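PDB 3SYJ: adhesion and penetration protein autotransporter from Haemophilus influenzae, which promotes adherence to and invasion of host cells by directly binding a host cell structure, self-associates between bacteria, and is probably a serine protease. Local coordinates for residues A[852-857]-A[878-883]; A[874-879]-A[906-911]; A[889-894]-A[921-926]. All coordinates share one frame; numbering follows the deposited sequence.

All three contacts lie near the C-terminal end of the modelled Hap passenger domain, their centres about 56 to 61 Å from the centre of the chain and within the pertactin family region. Contacts 1 and 2 share strand 875-881: strand 852-855 pairs with one edge and strand 906-911 with the other; K878 and L879 serve both. Their centres are about 11 Å apart. Contact 3 joins the next strand, 887-895, to 921-925, with its centre about 12 Å from contact 2 and 15 Å from contact 1. Along the chain, contact 1 closes before contact 3 opens; contacts 2 and 3 interleave. L879, L881, V909, L891 and F923 pack together, lining one interior at the end of the beta-helix.

Contact 1 of 3, residues A[852-857]-A[878-883]; sequences TLTVNG and KLKLSN
Three backbone hydrogen bonds tie L853 and V855 to K878 and K880. L853 N donates to K878 O at 2.9 Å, and L853 O accepts K880 N at 2.8 Å. V855 N then meets K880 O nearly along the C=O axis, with an N-H...O angle of 174°. Past the strands, S882 OG donates to G857 O at 2.8 Å from above the carbonyl plane. S882 OG sits between its own backbone N and carbonyl carbon (chi1 74°), and also bonds to D884 N. Between these bonds, water 1 donates to V855 O and accepts from S882 N.

Side chains pair in register on both faces. T852 OG1 lies 3.3 Å from K878 CB. T854 and K880 run side by side, with the threonine OG1 and CG2 near the lysine CD. On the buried face, L853 CD2 touches L879 CD1 at 4.0 Å. V855 CG2 meets L881 CD2 at 3.9 Å, and both pairs point the same way. F865 of strand 862-870 covers L853 and L879 within the interior. In-register parallel strands with leucine and valine inside and polar residues outside are characteristic of stacked coils in an autotransporter beta-helix.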
# COMPACT_ATOMS: atom_id res chain seq x y z
N THR A 852 -10.12 -10.13 -16.10
CA THR A 852 -10.81 -9.37 -17.13
C THR A 852 -10.06 -8.07 -17.41
O THR A 852 -9.71 -7.33 -16.49
CB THR A 852 -12.26 -9.03 -16.71
OG1 THR A 852 -13.00 -10.24 -16.52
CG2 THR A 852 -12.94 -8.17 -17.77
N LEU A 853 -9.79 -7.81 -18.68
CA LEU A 853 -9.27 -6.52 -19.08
C LEU A 853 -10.41 -5.70 -19.66
O LEU A 853 -11.04 -6.10 -20.64
CB LEU A 853 -8.15 -6.69 -20.11
CG LEU A 853 -7.66 -5.42 -20.82
CD1 LEU A 853 -7.21 -4.35 -19.83
CD2 LEU A 853 -6.54 -5.77 -21.80
N THR A 854 -10.69 -4.55 -19.05
CA THR A 854 -11.73 -3.66 -19.52
C THR A 854 -11.11 -2.47 -20.23
O THR A 854 -10.22 -1.81 -19.68
CB THR A 854 -12.58 -3.13 -18.34
OG1 THR A 854 -13.20 -4.23 -17.66
CG2 THR A 854 -13.65 -2.16 -18.84
N VAL A 855 -11.56 -2.19 -21.45
CA VAL A 855 -11.11 -1.03 -22.21
C VAL A 855 -12.25 -0.03 -22.44
O VAL A 855 -12.86 -0.01 -23.51
CB VAL A 855 -10.52 -1.43 -23.56
CG1 VAL A 855 -9.92 -0.21 -24.26
CG2 VAL A 855 -9.47 -2.52 -23.38
N ASN A 856 -12.53 0.79 -21.43
CA ASN A 856 -13.66 1.72 -21.45
C ASN A 856 -13.66 2.66 -22.64
O ASN A 856 -14.72 3.12 -23.07
CB ASN A 856 -13.70 2.53 -20.15
CG ASN A 856 -14.08 1.69 -18.94
OD1 ASN A 856 -13.48 1.82 -17.87
ND2 ASN A 856 -15.07 0.82 -19.11
N GLY A 857 -12.48 2.95 -23.17
CA GLY A 857 -12.35 3.90 -24.26
C GLY A 857 -12.17 3.20 -25.59
O GLY A 857 -12.78 2.16 -25.83
N LYS A 878 -11.46 -12.55 -19.57
CA LYS A 878 -12.40 -11.77 -20.36
C LYS A 878 -11.76 -10.53 -20.96
O LYS A 878 -10.87 -9.92 -20.36
CB LYS A 878 -13.61 -11.39 -19.51
CG LYS A 878 -14.47 -12.57 -19.07
CD LYS A 878 -15.05 -13.30 -20.27
CE LYS A 878 -15.45 -14.73 -19.94
NZ LYS A 878 -16.62 -14.80 -19.03
N LEU A 879 -12.21 -10.15 -22.14
CA LEU A 879 -11.83 -8.89 -22.75
C LEU A 879 -13.11 -8.08 -22.95
O LEU A 879 -13.95 -8.43 -23.78
CB LEU A 879 -11.11 -9.12 -24.08
CG LEU A 879 -10.61 -7.90 -24.85
CD1 LEU A 879 -9.70 -7.03 -23.98
CD2 LEU A 879 -9.89 -8.33 -26.12
N LYS A 880 -13.25 -7.02 -22.16
CA LYS A 880 -14.46 -6.20 -22.17
C LYS A 880 -14.21 -4.90 -22.93
O LYS A 880 -13.40 -4.07 -22.50
CB LYS A 880 -14.90 -5.91 -20.74
CG LYS A 880 -16.15 -5.06 -20.62
CD LYS A 880 -16.58 -4.91 -19.16
CE LYS A 880 -17.06 -6.24 -18.60
NZ LYS A 880 -17.87 -6.05 -17.36
N LEU A 881 -14.90 -4.72 -24.05
CA LEU A 881 -14.65 -3.57 -24.91
C LEU A 881 -15.86 -2.66 -25.03
O LEU A 881 -16.95 -3.00 -24.57
CB LEU A 881 -14.21 -4.05 -26.30
CG LEU A 881 -13.09 -5.09 -26.34
CD1 LEU A 881 -12.78 -5.47 -27.78
CD2 LEU A 881 -11.85 -4.55 -25.64
N SER A 882 -15.67 -1.51 -25.66
CA SER A 882 -16.75 -0.56 -25.87
C SER A 882 -17.14 -0.52 -27.35
O SER A 882 -16.63 -1.30 -28.15
CB SER A 882 -16.33 0.83 -25.42
OG SER A 882 -15.42 1.40 -26.36
N ASN A 883 -18.03 0.40 -27.70
CA ASN A 883 -18.42 0.57 -29.09
C ASN A 883 -17.28 1.08 -29.96
O ASN A 883 -17.27 0.87 -31.17
CB ASN A 883 -19.62 1.51 -29.20
CG ASN A 883 -20.94 0.77 -29.09
OD1 ASN A 883 -21.85 1.21 -28.38
ND2 ASN A 883 -21.05 -0.36 -29.78
O HOH W 1 -12.85 -0.55 -26.10

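Contact 2 of 3, residues A[874-879]-A[906-911]; sequences YKSDKL and LTLVES
K878 and L879 meet L908, V909 and E910 where two parallel strands of the beta-helix join for a short distance. The contact lies near the C-terminal end of the passenger domain. Two backbone bonds grip L879: its N donates to L908 O at 3.0 Å, and its O accepts E910 N at 2.9 Å. The chain turns a corner at L908 and V909, which both face F946 in a classic beta bulge. The bulge lies on the other edge of 906-911, which pairs antiparallel with strand 945-949.

Inside, L879 CD2 and V909 CG2 lie side by side at 4.2 Å. Before the corner the backbones are further apart and side chains fill between them. L906 points toward 874-879. Its CD2 packs 3.8 Å from S876 CB, while its CB lies at the edge of the Y874 ring, near the ring plane. The hydroxyl of that ring bonds to Y937. L908 CG is anti to its own carbonyl carbon (chi1 -72°), and CD2 beyond it reaches S876 OG at 3.4 Å. S876 OG itself donates to D877 O at 2.8 Å.

On the outer side, the K878 and E910 side chains cross at about a right angle. K878 NZ and E910 OE2 stay 5.1 Å apart, so their charges are near but not in contact. The lysine chain bends at chi2 (-62°), which turns CD toward T907 O, and CE beyond it lies 3.0 Å from that oxygen.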
# COMPACT_ATOMS: atom_id res chain seq x y z
N TYR A 874 -17.37 -23.40 -18.01
CA TYR A 874 -17.64 -22.26 -18.89
C TYR A 874 -17.19 -20.92 -18.29
O TYR A 874 -17.93 -19.93 -18.28
CB TYR A 874 -19.11 -22.23 -19.32
CG TYR A 874 -19.43 -23.26 -20.39
CD1 TYR A 874 -19.14 -23.01 -21.72
CD2 TYR A 874 -19.99 -24.49 -20.06
CE1 TYR A 874 -19.42 -23.96 -22.71
CE2 TYR A 874 -20.27 -25.44 -21.03
CZ TYR A 874 -19.98 -25.17 -22.36
OH TYR A 874 -20.25 -26.10 -23.34
N LYS A 875 -15.95 -20.91 -17.80
CA LYS A 875 -15.31 -19.72 -17.25
C LYS A 875 -14.05 -19.43 -18.05
O LYS A 875 -13.48 -20.32 -18.67
CB LYS A 875 -14.92 -19.96 -15.79
CG LYS A 875 -16.09 -20.25 -14.86
CD LYS A 875 -15.62 -20.91 -13.57
CE LYS A 875 -14.77 -19.97 -12.72
NZ LYS A 875 -15.58 -18.96 -11.97
N SER A 876 -13.60 -18.17 -18.02
CA SER A 876 -12.36 -17.79 -18.69
C SER A 876 -11.95 -16.34 -18.40
O SER A 876 -12.69 -15.58 -17.77
CB SER A 876 -12.49 -17.96 -20.20
OG SER A 876 -13.14 -16.85 -20.78
N ASP A 877 -10.76 -15.98 -18.87
CA ASP A 877 -10.34 -14.59 -18.87
C ASP A 877 -11.27 -13.85 -19.81
O ASP A 877 -11.81 -14.44 -20.74
CB ASP A 877 -8.89 -14.44 -19.34
CG ASP A 877 -7.89 -15.09 -18.40
OD1 ASP A 877 -8.06 -14.97 -17.16
OD2 ASP A 877 -6.92 -15.70 -18.90
N LYS A 878 -11.46 -12.55 -19.57
CA LYS A 878 -12.40 -11.77 -20.36
C LYS A 878 -11.76 -10.53 -20.96
O LYS A 878 -10.87 -9.92 -20.36
CB LYS A 878 -13.61 -11.39 -19.51
CG LYS A 878 -14.47 -12.57 -19.07
CD LYS A 878 -15.05 -13.30 -20.27
CE LYS A 878 -15.45 -14.73 -19.94
NZ LYS A 878 -16.62 -14.80 -19.03
N LEU A 879 -12.21 -10.15 -22.14
CA LEU A 879 -11.83 -8.89 -22.75
C LEU A 879 -13.11 -8.08 -22.95
O LEU A 879 -13.95 -8.43 -23.78
CB LEU A 879 -11.11 -9.12 -24.08
CG LEU A 879 -10.61 -7.90 -24.85
CD1 LEU A 879 -9.70 -7.03 -23.98
CD2 LEU A 879 -9.89 -8.33 -26.12
N LEU A 906 -19.01 -19.97 -24.62
CA LEU A 906 -18.12 -19.24 -23.73
C LEU A 906 -17.75 -17.90 -24.35
O LEU A 906 -17.04 -17.84 -25.36
CB LEU A 906 -16.85 -20.05 -23.45
CG LEU A 906 -15.94 -19.42 -22.40
CD1 LEU A 906 -16.72 -19.12 -21.14
CD2 LEU A 906 -14.75 -20.31 -22.10
N THR A 907 -18.23 -16.82 -23.75
CA THR A 907 -17.89 -15.48 -24.22
C THR A 907 -16.42 -15.18 -23.91
O THR A 907 -15.96 -15.40 -22.80
CB THR A 907 -18.80 -14.41 -23.56
OG1 THR A 907 -20.18 -14.73 -23.80
CG2 THR A 907 -18.50 -13.02 -24.12
N LEU A 908 -15.69 -14.70 -24.92
CA LEU A 908 -14.30 -14.31 -24.73
C LEU A 908 -14.16 -12.79 -24.80
O LEU A 908 -13.51 -12.18 -23.95
CB LEU A 908 -13.40 -14.98 -25.76
CG LEU A 908 -13.18 -16.48 -25.55
CD1 LEU A 908 -12.18 -17.02 -26.57
CD2 LEU A 908 -12.71 -16.76 -24.13
N VAL A 909 -14.77 -12.20 -25.82
CA VAL A 909 -14.77 -10.76 -25.99
C VAL A 909 -16.20 -10.23 -25.91
O VAL A 909 -17.06 -10.65 -26.68
CB VAL A 909 -14.17 -10.36 -27.34
CG1 VAL A 909 -14.10 -8.85 -27.46
CG2 VAL A 909 -12.78 -10.97 -27.50
N GLU A 910 -16.44 -9.31 -24.99
CA GLU A 910 -17.79 -8.80 -24.76
C GLU A 910 -17.85 -7.28 -24.79
O GLU A 910 -16.82 -6.60 -24.89
CB GLU A 910 -18.33 -9.29 -23.42
CG GLU A 910 -17.48 -8.88 -22.23
CD GLU A 910 -17.92 -9.52 -20.93
OE1 GLU A 910 -19.14 -9.70 -20.73
OE2 GLU A 910 -17.04 -9.84 -20.10
N SER A 911 -19.06 -6.75 -24.70
CA SER A 911 -19.25 -5.31 -24.62
C SER A 911 -19.38 -4.89 -23.16
O SER A 911 -19.83 -5.67 -22.31
CB SER A 911 -20.50 -4.90 -25.39
OG SER A 911 -20.82 -3.55 -25.14

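Contact 3 of 3, residues A[889-894]-A[921-926]; sequences YILSVR and LKFTLE
Y889 and L891 form a parallel backbone ladder with K922, T924 and E926. Y889 N donates to K922 O at 2.8 Å. Y889 O accepts T924 N at 3.0 Å, a more bent bond with an N-H...O angle of 133°. L891 N donates to T924 O, almost straight at 176°, and E926 N donates to L891 O at 2.7 Å.

Beneath the ladder, Y889, L891, F923 and L925 turn their side chains to the same buried face. The Y889 and F923 rings are oblique, their planes 36° apart. Y889 CB lies 3.8 Å from F923 CD1. The close fit of L891 against the F923 ring is doubtful in detail. L921 CD1 comes to the edge of the Y889 ring, touching CE2 at 3.9 Å. Farther on, V893 CG2 meets L925 CD1 at 3.9 Å. On the opposite face, I890 CG2 lies 4.1 Å from E926 CB.

Two waters extend the polar links. Water 2 donates to Y889 O and is bonded to T924 OG1. Water 3 accepts from V893 N and donates to E926 O. S892 OG lies 3.0 Å from E926 OE1; this bond is weak, and not settled, since its one proton has another acceptor within reach.

Outside the two segments, S892 OG also hydrogen-bonds Y824 OH, and Y889 OH bonds to E886 O. A second shell holds the buried side chains: F946 meets F923 edge-to-face, and L939 touches L891, F923 and L925. The other edge of strand 887-895 is bonded to strand 862-870, whose F867 packs on L891 and V893. Parallel strands stacked in register over an aromatic and aliphatic interior are characteristic of the beta-helix of autotransporter passenger domains, here near its C-terminal end.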
# COMPACT_ATOMS: atom_id res chain seq x y z
N TYR A 889 -7.13 -8.55 -34.52
CA TYR A 889 -6.47 -9.22 -33.41
C TYR A 889 -6.54 -10.74 -33.49
O TYR A 889 -7.44 -11.31 -34.10
CB TYR A 889 -7.05 -8.73 -32.08
CG TYR A 889 -7.04 -7.22 -31.99
CD1 TYR A 889 -5.87 -6.54 -31.67
CD2 TYR A 889 -8.18 -6.48 -32.25
CE1 TYR A 889 -5.84 -5.16 -31.60
CE2 TYR A 889 -8.17 -5.10 -32.17
CZ TYR A 889 -7.00 -4.45 -31.85
OH TYR A 889 -6.97 -3.08 -31.77
N ILE A 890 -5.55 -11.38 -32.89
CA ILE A 890 -5.52 -12.83 -32.80
C ILE A 890 -5.87 -13.24 -31.39
O ILE A 890 -5.39 -12.64 -30.42
CB ILE A 890 -4.13 -13.38 -33.17
CG1 ILE A 890 -3.89 -13.22 -34.67
CG2 ILE A 890 -4.02 -14.84 -32.76
CD1 ILE A 890 -2.51 -13.65 -35.12
N LEU A 891 -6.74 -14.24 -31.27
CA LEU A 891 -7.10 -14.79 -29.97
C LEU A 891 -6.47 -16.15 -29.79
O LEU A 891 -6.66 -17.05 -30.61
CB LEU A 891 -8.62 -14.90 -29.83
CG LEU A 891 -9.33 -13.75 -29.11
CD1 LEU A 891 -8.85 -12.41 -29.62
CD2 LEU A 891 -10.84 -13.88 -29.25
N SER A 892 -5.70 -16.30 -28.73
CA SER A 892 -5.09 -17.58 -28.41
C SER A 892 -5.66 -18.07 -27.09
O SER A 892 -5.72 -17.31 -26.12
CB SER A 892 -3.57 -17.44 -28.33
OG SER A 892 -2.96 -18.72 -28.33
N VAL A 893 -6.09 -19.32 -27.05
CA VAL A 893 -6.76 -19.84 -25.86
C VAL A 893 -6.10 -21.10 -25.34
O VAL A 893 -5.85 -22.04 -26.10
CB VAL A 893 -8.25 -20.13 -26.13
CG1 VAL A 893 -8.90 -20.77 -24.91
CG2 VAL A 893 -8.98 -18.86 -26.53
N ARG A 894 -5.81 -21.11 -24.04
CA ARG A 894 -5.35 -22.31 -23.34
C ARG A 894 -6.40 -22.77 -22.34
O ARG A 894 -6.76 -22.04 -21.43
CB ARG A 894 -3.99 -22.08 -22.67
CG ARG A 894 -2.82 -22.08 -23.65
CD ARG A 894 -1.49 -22.01 -22.93
NE ARG A 894 -0.44 -21.56 -23.84
CZ ARG A 894 0.35 -22.37 -24.54
NH1 ARG A 894 0.23 -23.69 -24.42
NH2 ARG A 894 1.26 -21.85 -25.35
N LEU A 921 -14.18 -4.19 -35.62
CA LEU A 921 -13.44 -5.08 -34.73
C LEU A 921 -13.34 -6.47 -35.36
O LEU A 921 -14.35 -7.06 -35.75
CB LEU A 921 -14.15 -5.14 -33.38
CG LEU A 921 -13.41 -5.65 -32.15
CD1 LEU A 921 -12.09 -4.92 -31.97
CD2 LEU A 921 -14.28 -5.48 -30.92
N LYS A 922 -12.13 -7.01 -35.45
CA LYS A 922 -11.95 -8.31 -36.08
C LYS A 922 -11.05 -9.23 -35.25
O LYS A 922 -9.92 -8.88 -34.92
CB LYS A 922 -11.38 -8.15 -37.49
CG LYS A 922 -11.16 -9.46 -38.23
CD LYS A 922 -10.57 -9.21 -39.62
CE LYS A 922 -10.47 -10.50 -40.43
NZ LYS A 922 -10.06 -10.24 -41.84
N PHE A 923 -11.57 -10.42 -34.93
CA PHE A 923 -10.82 -11.42 -34.17
C PHE A 923 -10.63 -12.72 -34.93
O PHE A 923 -11.48 -13.12 -35.73
CB PHE A 923 -11.52 -11.72 -32.84
CG PHE A 923 -11.54 -10.57 -31.89
CD1 PHE A 923 -10.42 -10.28 -31.13
CD2 PHE A 923 -12.65 -9.78 -31.76
CE1 PHE A 923 -10.42 -9.23 -30.26
CE2 PHE A 923 -12.66 -8.72 -30.89
CZ PHE A 923 -11.54 -8.44 -30.13
N THR A 924 -9.52 -13.39 -34.65
CA THR A 924 -9.21 -14.67 -35.26
C THR A 924 -8.67 -15.61 -34.21
O THR A 924 -7.72 -15.28 -33.49
CB THR A 924 -8.16 -14.52 -36.36
OG1 THR A 924 -8.74 -13.84 -37.47
CG2 THR A 924 -7.66 -15.88 -36.80
N LEU A 925 -9.28 -16.79 -34.10
CA LEU A 925 -8.82 -17.78 -33.14
C LEU A 925 -7.57 -18.49 -33.67
O LEU A 925 -7.54 -18.94 -34.81
CB LEU A 925 -9.93 -18.80 -32.84
CG LEU A 925 -9.64 -19.84 -31.77
CD1 LEU A 925 -9.42 -19.20 -30.40
CD2 LEU A 925 -10.77 -20.85 -31.69
N GLU A 926 -6.54 -18.55 -32.84
CA GLU A 926 -5.31 -19.25 -33.19
C GLU A 926 -5.58 -20.75 -33.20
O GLU A 926 -6.28 -21.27 -32.32
CB GLU A 926 -4.19 -18.91 -32.21
CG GLU A 926 -2.86 -19.57 -32.55
CD GLU A 926 -1.77 -19.26 -31.54
OE1 GLU A 926 -1.76 -18.14 -30.99
OE2 GLU A 926 -0.91 -20.14 -31.30
O HOH W 2 -8.17 -10.84 -37.05
O HOH W 3 -6.18 -20.95 -29.56